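Local coordinates for protein spermidine N1-acetyltransferase (Vibrio cholerae O1 biovar El Tor, PDB 6DAU) that probably transfers an acetyl group from acetyl-coenzyme A to polyamines such as spermidine and spermine, as a GNAT-family N-acetyltransferase, at residues R16-L21 against I68-L73; S82-I87 against Y120-V125; A106-F111 against S166-R171. The protein carries 2 engineered substitutions. All coordinates share one frame; numbering follows the deposited sequence.

In the fold
All three contacts are largely buried, at different depths. Interaction 2, centred about 7 Å from the chain centre, is a strand pair inside the main sheet, with hydrogen bonds and a buried carboxylate. Interaction 1, about 9 Å out, sets helix 15-24 against strand 67-77 through apolar side chains and a ring edge, without hydrogen bonds. Interaction 3, at about 15 Å, packs a tyrosine of the C-terminal helix against helix 98-112, with partly exposed residues at its margin. The first two meet at neighbouring strands 67-77 and 82-89, E72 N lying 2.9 Å from Q86 O (probable hydrogen bond). Helix 98-112 connects the strands of interaction 2, and its A106 touches V71 and F85.

Interaction 1 (R16-L21 against I68-L73); sequences RFIHNL and IGLVEL
L70 has the largest buried surface in this contact, followed by F17 and I18. Helix 16-21 runs across strand 68-73 almost perpendicularly (91°), with axes 9.4 Å apart. L70 holds CG anti to its backbone N, which sends the isobutyl group out toward the helix. There its two methyls straddle the tip of I18: CD1 of I18 is 3.6 Å from CD1 of L70 and 3.7 Å from CD2 of L70, and the two side chains cross at about a right angle. One turn later, L21 brings its CD1 to 3.9 Å from CB of L70. This methyl also rests over one face of the F17 ring, near its rim. The ring meets the strand edge-on, with CE2 of F17 3.6 Å from O of G69 and CZ of F17 3.8 Å from CA of G69. No hydrogen bond spans the contact; it rests on van der Waals packing of apolar side chains and the F17 edge. A classic beta bulge sets I68 and this G69 together across from V60. Helix 15-24 thus covers one side of the sheet beside helix 39-49, where I18 touches L42, while V71 and L73 face helix 98-112 on the other side.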
loop_
_atom_site.group_PDB
_atom_site.type_symbol
_atom_site.label_atom_id
_atom_site.label_comp_id
_atom_site.label_asym_id
_atom_site.label_seq_id
_atom_site.Cartn_x
_atom_site.Cartn_y
_atom_site.Cartn_z
ATOM N N ARG C 16 2.204 -20.266 22.325
ATOM C CA ARG C 16 3.080 -21.427 22.427
ATOM C C ARG C 16 2.322 -22.616 23.020
ATOM O O ARG C 16 2.340 -23.734 22.480
ATOM C CB ARG C 16 4.268 -21.074 23.325
ATOM C CG ARG C 16 5.460 -22.005 23.186
ATOM C CD ARG C 16 6.370 -21.467 22.093
ATOM N NE ARG C 16 6.319 -22.342 20.947
ATOM C CZ ARG C 16 6.846 -22.091 19.756
ATOM N NH1 ARG C 16 7.471 -20.944 19.492
ATOM N NH2 ARG C 16 6.719 -23.016 18.820
ATOM N N PHE C 17 1.650 -22.347 24.139
ATOM C CA PHE C 17 0.807 -23.324 24.792
ATOM C C PHE C 17 -0.321 -23.850 23.875
ATOM O O PHE C 17 -0.511 -25.083 23.774
ATOM C CB PHE C 17 0.261 -22.733 26.081
ATOM C CG PHE C 17 -0.667 -23.649 26.820
ATOM C CD1 PHE C 17 -0.229 -24.916 27.265
ATOM C CD2 PHE C 17 -1.975 -23.243 27.111
ATOM C CE1 PHE C 17 -1.088 -25.762 27.951
ATOM C CE2 PHE C 17 -2.834 -24.075 27.797
ATOM C CZ PHE C 17 -2.393 -25.329 28.226
ATOM N N ILE C 18 -1.032 -22.931 23.201
ATOM C CA ILE C 18 -2.064 -23.294 22.215
ATOM C C ILE C 18 -1.479 -24.225 21.168
ATOM O O ILE C 18 -2.078 -25.249 20.829
ATOM C CB ILE C 18 -2.669 -22.033 21.483
ATOM C CG1 ILE C 18 -3.481 -21.152 22.427
ATOM C CG2 ILE C 18 -3.537 -22.399 20.279
ATOM C CD1 ILE C 18 -4.161 -21.885 23.560
ATOM N N HIS C 19 -0.302 -23.860 20.658
ATOM C CA HIS C 19 0.315 -24.635 19.602
ATOM C C HIS C 19 0.706 -26.017 20.134
ATOM O O HIS C 19 0.435 -27.019 19.471
ATOM C CB HIS C 19 1.530 -23.920 19.032
ATOM C CG HIS C 19 2.069 -24.564 17.794
ATOM N ND1 HIS C 19 3.312 -25.146 17.755
ATOM C CD2 HIS C 19 1.526 -24.742 16.562
ATOM C CE1 HIS C 19 3.525 -25.655 16.560
ATOM N NE2 HIS C 19 2.457 -25.420 15.816
ATOM N N ASN C 20 1.299 -26.068 21.335
ATOM C CA ASN C 20 1.686 -27.349 21.942
ATOM C C ASN C 20 0.474 -28.237 22.211
ATOM O O ASN C 20 0.581 -29.440 22.072
ATOM C CB ASN C 20 2.479 -27.160 23.252
ATOM C CG ASN C 20 3.867 -26.627 23.026
ATOM O OD1 ASN C 20 4.474 -26.889 21.986
ATOM N ND2 ASN C 20 4.397 -25.888 24.017
ATOM N N LEU C 21 -0.659 -27.636 22.582
ATOM C CA LEU C 21 -1.894 -28.404 22.776
ATOM C C LEU C 21 -2.384 -29.167 21.541
ATOM O O LEU C 21 -2.997 -30.226 21.710
ATOM C CB LEU C 21 -3.036 -27.548 23.343
ATOM C CG LEU C 21 -3.029 -27.199 24.829
ATOM C CD1 LEU C 21 -4.207 -26.279 25.132
ATOM C CD2 LEU C 21 -3.083 -28.408 25.721
ATOM N N ILE C 68 -3.187 -25.355 32.444
ATOM C CA ILE C 68 -4.044 -26.546 32.613
ATOM C C ILE C 68 -4.711 -26.948 31.297
ATOM O O ILE C 68 -4.701 -28.135 30.918
ATOM C CB ILE C 68 -5.091 -26.335 33.745
ATOM C CG1 ILE C 68 -4.399 -26.006 35.084
ATOM C CG2 ILE C 68 -6.015 -27.522 33.892
ATOM C CD1 ILE C 68 -3.499 -27.098 35.695
ATOM N N GLY C 69 -5.290 -25.966 30.601
ATOM C CA GLY C 69 -5.928 -26.211 29.321
ATOM C C GLY C 69 -6.548 -24.992 28.692
ATOM O O GLY C 69 -6.216 -23.858 29.049
ATOM N N LEU C 70 -7.452 -25.234 27.743
ATOM C CA LEU C 70 -8.058 -24.176 26.943
ATOM C C LEU C 70 -9.588 -24.360 26.831
ATOM O O LEU C 70 -10.059 -25.483 26.613
ATOM C CB LEU C 70 -7.424 -24.195 25.564
ATOM C CG LEU C 70 -7.937 -23.228 24.484
ATOM C CD1 LEU C 70 -7.501 -21.809 24.825
ATOM C CD2 LEU C 70 -7.407 -23.658 23.123
ATOM N N VAL C 71 -10.325 -23.271 27.024
ATOM C CA VAL C 71 -11.758 -23.209 26.730
ATOM C C VAL C 71 -11.925 -22.311 25.496
ATOM O O VAL C 71 -11.397 -21.186 25.465
ATOM C CB VAL C 71 -12.515 -22.635 27.947
ATOM C CG1 VAL C 71 -13.911 -22.211 27.571
ATOM C CG2 VAL C 71 -12.579 -23.703 29.050
ATOM N N GLU C 72 -12.613 -22.820 24.483
ATOM C CA GLU C 72 -12.775 -22.152 23.190
ATOM C C GLU C 72 -14.269 -22.036 22.866
ATOM O O GLU C 72 -14.973 -23.046 22.873
ATOM C CB GLU C 72 -12.196 -22.993 22.065
ATOM C CG GLU C 72 -10.730 -22.979 21.810
ATOM C CD GLU C 72 -10.388 -23.523 20.418
ATOM O OE1 GLU C 72 -9.304 -23.167 19.920
ATOM O OE2 GLU C 72 -11.189 -24.242 19.773
ATOM N N LEU C 73 -14.722 -20.827 22.541
ATOM C CA LEU C 73 -16.006 -20.650 21.894
ATOM C C LEU C 73 -15.742 -20.173 20.480
ATOM O O LEU C 73 -15.017 -19.191 20.275
ATOM C CB LEU C 73 -16.866 -19.623 22.634
ATOM C CG LEU C 73 -17.223 -19.845 24.121
ATOM C CD1 LEU C 73 -18.032 -18.649 24.591
ATOM C CD2 LEU C 73 -18.010 -21.126 24.295
#

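Interaction 2 (S82-I87 against Y120-V125); sequences SAEFQI and YLHVAV
The side chain of E84 runs out extended, CG anti to the backbone N (chi1 178°), and meets strand 120-124 along its whole length. Its CB packs against the Y120 ring, 3.5 Å from CE2 of Y120, and CG is 3.8 Å from O of Y120. At the tip, OE2 lies at the edge of the H122 imidazole, with OE1 farther off by CE1; carboxylate and ring planes stand 84° apart. OE2 of E84 accepts a weak hydrogen bond from ND1 of H122 at 3.1 Å. It takes a second from NE2 of Q86 at 2.8 Å, arriving from above the carboxylate plane, so two donors grip one oxygen. The backbones pair in parallel around E84 and Y120: N of Y120 donates to O of A83 (3.0 Å), and N of F85 to O of Y120 (2.9 Å). A water joins OG of S82 to OH of Y120. F85 and L121 lie side by side, CD2 to CD2 at 3.8 Å. E84-Y120 is the one bridge within these segments, which run 42° apart. Parallel strands joined by helix 98-112 in a beta-alpha-beta crossover and splaying apart are the hallmark of the GNAT fold, whose opening typically receives acetyl-coenzyme A.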
loop_
_atom_site.group_PDB
_atom_site.type_symbol
_atom_site.label_atom_id
_atom_site.label_comp_id
_atom_site.label_asym_id
_atom_site.label_seq_id
_atom_site.Cartn_x
_atom_site.Cartn_y
_atom_site.Cartn_z
ATOM N N SER C 82 -25.755 -18.217 19.383
ATOM C CA SER C 82 -25.282 -19.570 19.543
ATOM C C SER C 82 -23.767 -19.603 19.356
ATOM O O SER C 82 -23.200 -18.692 18.738
ATOM C CB SER C 82 -25.980 -20.484 18.550
ATOM O OG SER C 82 -25.641 -20.120 17.217
ATOM N N ALA C 83 -23.125 -20.639 19.883
ATOM C CA ALA C 83 -21.684 -20.826 19.746
ATOM C C ALA C 83 -21.342 -22.303 19.914
ATOM O O ALA C 83 -22.052 -23.037 20.620
ATOM C CB ALA C 83 -20.890 -20.003 20.767
ATOM N N GLU C 84 -20.238 -22.707 19.284
ATOM C CA GLU C 84 -19.668 -24.015 19.469
ATOM C C GLU C 84 -18.571 -23.954 20.522
ATOM O O GLU C 84 -17.707 -23.062 20.494
ATOM C CB GLU C 84 -19.132 -24.572 18.159
ATOM C CG GLU C 84 -18.468 -25.947 18.325
ATOM C CD GLU C 84 -17.898 -26.504 17.033
ATOM O OE1 GLU C 84 -18.226 -25.996 15.931
ATOM O OE2 GLU C 84 -17.125 -27.488 17.132
ATOM N N PHE C 85 -18.624 -24.900 21.449
ATOM C CA PHE C 85 -17.709 -24.959 22.573
ATOM C C PHE C 85 -16.738 -26.135 22.375
ATOM O O PHE C 85 -17.121 -27.213 21.885
ATOM C CB PHE C 85 -18.529 -25.067 23.888
ATOM C CG PHE C 85 -17.795 -25.678 25.029
ATOM C CD1 PHE C 85 -16.853 -24.945 25.766
ATOM C CD2 PHE C 85 -18.028 -27.000 25.378
ATOM C CE1 PHE C 85 -16.134 -25.539 26.809
ATOM C CE2 PHE C 85 -17.313 -27.613 26.421
ATOM C CZ PHE C 85 -16.375 -26.890 27.144
ATOM N N GLN C 86 -15.480 -25.920 22.731
ATOM C CA GLN C 86 -14.495 -26.994 22.811
ATOM C C GLN C 86 -13.637 -26.747 24.045
ATOM O O GLN C 86 -13.396 -25.595 24.451
ATOM C CB GLN C 86 -13.601 -27.015 21.575
ATOM C CG GLN C 86 -14.335 -27.460 20.301
ATOM C CD GLN C 86 -13.672 -27.014 18.989
ATOM O OE1 GLN C 86 -12.490 -26.656 18.956
ATOM N NE2 GLN C 86 -14.448 -27.043 17.886
ATOM N N ILE C 87 -13.154 -27.838 24.625
ATOM C CA ILE C 87 -12.232 -27.783 25.728
ATOM C C ILE C 87 -11.041 -28.714 25.423
ATOM O O ILE C 87 -11.235 -29.811 24.918
ATOM C CB ILE C 87 -12.955 -28.113 27.037
ATOM C CG1 ILE C 87 -12.003 -27.981 28.213
ATOM C CG2 ILE C 87 -13.592 -29.498 26.989
ATOM C CD1 ILE C 87 -12.608 -28.314 29.540
ATOM N N TYR C 120 -23.446 -25.473 21.713
ATOM C CA TYR C 120 -23.365 -26.854 21.242
ATOM C C TYR C 120 -21.911 -27.311 21.128
ATOM O O TYR C 120 -20.987 -26.486 21.167
ATOM C CB TYR C 120 -24.110 -27.043 19.910
ATOM C CG TYR C 120 -23.603 -26.164 18.798
ATOM C CD1 TYR C 120 -24.106 -24.865 18.633
ATOM C CD2 TYR C 120 -22.617 -26.616 17.914
ATOM C CE1 TYR C 120 -23.620 -24.032 17.612
ATOM C CE2 TYR C 120 -22.143 -25.795 16.881
ATOM C CZ TYR C 120 -22.647 -24.505 16.753
ATOM O OH TYR C 120 -22.178 -23.674 15.758
ATOM N N LEU C 121 -21.712 -28.618 20.973
ATOM C CA LEU C 121 -20.375 -29.187 20.764
ATOM C C LEU C 121 -20.502 -30.470 19.967
ATOM O O LEU C 121 -21.606 -31.032 19.836
ATOM C CB LEU C 121 -19.674 -29.460 22.108
ATOM C CG LEU C 121 -20.463 -30.367 23.097
ATOM C CD1 LEU C 121 -20.310 -31.846 22.782
ATOM C CD2 LEU C 121 -20.013 -30.108 24.512
ATOM N N HIS C 122 -19.371 -30.929 19.454
ATOM C CA HIS C 122 -19.238 -32.190 18.757
ATOM C C HIS C 122 -18.384 -33.116 19.616
ATOM O O HIS C 122 -17.413 -32.675 20.229
ATOM C CB HIS C 122 -18.552 -31.990 17.420
ATOM C CG HIS C 122 -19.329 -31.127 16.486
ATOM N ND1 HIS C 122 -18.932 -29.853 16.158
ATOM C CD2 HIS C 122 -20.511 -31.341 15.846
ATOM C CE1 HIS C 122 -19.822 -29.327 15.331
ATOM N NE2 HIS C 122 -20.782 -30.215 15.118
ATOM N N VAL C 123 -18.760 -34.392 19.687
ATOM C CA VAL C 123 -17.965 -35.371 20.411
ATOM C C VAL C 123 -18.022 -36.699 19.651
ATOM O O VAL C 123 -19.099 -37.153 19.237
ATOM C CB VAL C 123 -18.367 -35.478 21.922
ATOM C CG1 VAL C 123 -19.855 -35.646 22.092
ATOM C CG2 VAL C 123 -17.636 -36.615 22.620
ATOM N N ALA C 124 -16.852 -37.278 19.434
ATOM C CA ALA C 124 -16.697 -38.578 18.775
ATOM C C ALA C 124 -17.623 -39.616 19.400
ATOM O O ALA C 124 -17.649 -39.791 20.633
ATOM C CB ALA C 124 -15.236 -39.047 18.844
ATOM N N VAL C 125 -18.403 -40.271 18.548
ATOM C CA VAL C 125 -19.286 -41.369 18.955
ATOM C C VAL C 125 -18.470 -42.493 19.612
ATOM O O VAL C 125 -18.948 -43.154 20.528
ATOM C CB VAL C 125 -20.120 -41.860 17.736
ATOM C CG1 VAL C 125 -20.627 -43.284 17.911
ATOM C CG2 VAL C 125 -21.284 -40.903 17.501
HETATM O O HOH W 1 -23.177 -20.789 16.184
#

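Interaction 3 (A106-F111 against S166-R171)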
loop_
_atom_site.group_PDB
_atom_site.type_symbol
_atom_site.label_atom_id
_atom_site.label_comp_id
_atom_site.label_asym_id
_atom_site.label_seq_id
_atom_site.Cartn_x
_atom_site.Cartn_y
_atom_site.Cartn_z
ATOM N N ALA C 106 -17.230 -22.499 31.439
ATOM C CA ALA C 106 -17.484 -22.066 30.057
ATOM C C ALA C 106 -18.947 -21.707 29.879
ATOM O O ALA C 106 -19.278 -20.671 29.266
ATOM C CB ALA C 106 -17.114 -23.152 29.081
ATOM N N LEU C 107 -19.815 -22.552 30.446
ATOM C CA LEU C 107 -21.246 -22.329 30.364
ATOM C C LEU C 107 -21.646 -21.098 31.133
ATOM O O LEU C 107 -22.469 -20.296 30.670
ATOM C CB LEU C 107 -22.019 -23.560 30.840
ATOM C CG LEU C 107 -21.846 -24.805 29.949
ATOM C CD1 LEU C 107 -22.721 -25.928 30.449
ATOM C CD2 LEU C 107 -22.142 -24.541 28.474
ATOM N N ASP C 108 -21.038 -20.933 32.303
ATOM C CA ASP C 108 -21.272 -19.767 33.119
ATOM C C ASP C 108 -20.963 -18.467 32.357
ATOM O O ASP C 108 -21.773 -17.521 32.352
ATOM C CB ASP C 108 -20.458 -19.801 34.381
ATOM C CG ASP C 108 -21.200 -20.419 35.542
ATOM O OD1 ASP C 108 -22.257 -19.893 35.921
ATOM O OD2 ASP C 108 -20.725 -21.431 36.065
ATOM N N TYR C 109 -19.792 -18.423 31.732
ATOM C CA TYR C 109 -19.420 -17.253 31.010
ATOM C C TYR C 109 -20.366 -17.051 29.795
ATOM O O TYR C 109 -20.866 -15.943 29.584
ATOM C CB TYR C 109 -17.957 -17.361 30.602
ATOM C CG TYR C 109 -17.544 -16.315 29.608
ATOM C CD1 TYR C 109 -17.105 -15.044 30.010
ATOM C CD2 TYR C 109 -17.554 -16.625 28.258
ATOM C CE1 TYR C 109 -16.685 -14.096 29.072
ATOM C CE2 TYR C 109 -17.135 -15.702 27.304
ATOM C CZ TYR C 109 -16.718 -14.449 27.721
ATOM O OH TYR C 109 -16.349 -13.586 26.735
ATOM N N SER C 110 -20.632 -18.126 29.052
ATOM C CA SER C 110 -21.519 -18.074 27.886
ATOM C C SER C 110 -22.899 -17.533 28.216
ATOM O O SER C 110 -23.453 -16.708 27.459
ATOM C CB SER C 110 -21.653 -19.451 27.245
ATOM O OG SER C 110 -20.377 -19.911 26.889
ATOM N N PHE C 111 -23.440 -17.985 29.356
ATOM C CA PHE C 111 -24.850 -17.744 29.662
ATOM C C PHE C 111 -25.115 -16.613 30.626
ATOM O O PHE C 111 -26.225 -16.088 30.647
ATOM C CB PHE C 111 -25.508 -19.026 30.186
ATOM C CG PHE C 111 -25.648 -20.108 29.148
ATOM C CD1 PHE C 111 -26.011 -19.802 27.828
ATOM C CD2 PHE C 111 -25.423 -21.451 29.495
ATOM C CE1 PHE C 111 -26.177 -20.815 26.890
ATOM C CE2 PHE C 111 -25.584 -22.459 28.547
ATOM C CZ PHE C 111 -25.982 -22.146 27.253
ATOM N N SER C 166 -31.662 -21.176 29.303
ATOM C CA SER C 166 -32.659 -21.342 30.332
ATOM C C SER C 166 -32.381 -22.572 31.145
ATOM O O SER C 166 -32.323 -22.521 32.342
ATOM C CB SER C 166 -34.034 -21.428 29.722
ATOM O OG SER C 166 -33.991 -22.167 28.532
ATOM N N LYS C 167 -32.152 -23.683 30.485
ATOM C CA LYS C 167 -31.882 -24.894 31.205
ATOM C C LYS C 167 -30.642 -24.846 32.055
ATOM O O LYS C 167 -30.628 -25.438 33.105
ATOM C CB LYS C 167 -31.800 -26.082 30.287
ATOM C CG LYS C 167 -31.452 -27.335 31.052
ATOM C CD LYS C 167 -31.214 -28.521 30.148
ATOM C CE LYS C 167 -30.428 -29.587 30.871
ATOM N NZ LYS C 167 -30.994 -30.928 30.585
ATOM N N TYR C 168 -29.593 -24.157 31.629
ATOM C CA TYR C 168 -28.399 -24.101 32.452
ATOM C C TYR C 168 -28.596 -23.158 33.605
ATOM O O TYR C 168 -28.016 -23.341 34.650
ATOM C CB TYR C 168 -27.146 -23.724 31.670
ATOM C CG TYR C 168 -25.975 -23.350 32.552
ATOM C CD1 TYR C 168 -25.016 -24.273 32.906
ATOM C CD2 TYR C 168 -25.842 -22.081 33.033
ATOM C CE1 TYR C 168 -23.952 -23.933 33.711
ATOM C CE2 TYR C 168 -24.785 -21.728 33.837
ATOM C CZ TYR C 168 -23.840 -22.657 34.179
ATOM O OH TYR C 168 -22.792 -22.278 34.994
ATOM N N LEU C 169 -29.458 -22.168 33.443
ATOM C CA LEU C 169 -29.722 -21.218 34.508
ATOM C C LEU C 169 -30.865 -21.620 35.443
ATOM O O LEU C 169 -31.416 -20.765 36.131
ATOM C CB LEU C 169 -30.052 -19.861 33.932
ATOM C CG LEU C 169 -28.946 -19.155 33.194
ATOM C CD1 LEU C 169 -29.263 -17.686 33.068
ATOM C CD2 LEU C 169 -27.661 -19.362 33.952
ATOM N N ASN C 170 -31.239 -22.896 35.434
ATOM C CA ASN C 170 -32.280 -23.442 36.283
ATOM C C ASN C 170 -31.640 -24.544 37.092
ATOM O O ASN C 170 -31.894 -24.672 38.269
ATOM C CB ASN C 170 -33.398 -24.023 35.445
ATOM C CG ASN C 170 -34.283 -22.961 34.847
ATOM O OD1 ASN C 170 -34.067 -21.775 35.048
ATOM N ND2 ASN C 170 -35.262 -23.387 34.079
ATOM N N ARG C 171 -30.794 -25.321 36.433
ATOM C CA ARG C 171 -30.055 -26.409 37.046
ATOM C C ARG C 171 -29.405 -26.022 38.364
ATOM O O ARG C 171 -29.143 -26.878 39.186
ATOM C CB ARG C 171 -28.973 -26.889 36.098
ATOM C CG ARG C 171 -29.363 -28.085 35.275
ATOM C CD ARG C 171 -28.271 -28.441 34.292
ATOM N NE ARG C 171 -27.155 -29.111 34.934
ATOM C CZ ARG C 171 -26.986 -30.426 34.968
ATOM N NH1 ARG C 171 -27.861 -31.233 34.391
ATOM N NH2 ARG C 171 -25.928 -30.934 35.573
#
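This is a mainly apolar helix-to-helix contact in which one aromatic side chain, Y168 of the short C-terminal helix 165-168, packs against the later turns of helix 98-112. Y168 has by far the most surface buried here. Its CG is anti to the backbone N (chi1 167°), which directs the ring at the longer helix. L107 covers one face: its CB stands 3.5 Å from CE1 of Y168 and 3.9 Å from the ring centroid, a CH-pi contact displaced toward the rim. CD1 of L107 extends the cover, 3.7 Å from CD1 of Y168. F111, one turn on, reaches CB of Y168 with its CD2 at 3.6 Å. The two rings meet obliquely, centroids 5.6 Å apart and planes at 42°. Helix 98-112 is the helix of the GNAT fold that begins within the Q-x-x-G-x-A sequence, whose backbone in relatives binds the coenzyme A pyrophosphate; Y168 packs beyond that start, on the helix's second half. L107, F111 and Y168 all also touch I163 of strand 154-164, so the sheet backs the contact. The Y168 hydroxyl ends beside the D108 carboxylate without the geometry of a hydrogen bond. At the margin, L169 comes near F111 and packs on G153 of a neighbouring subunit.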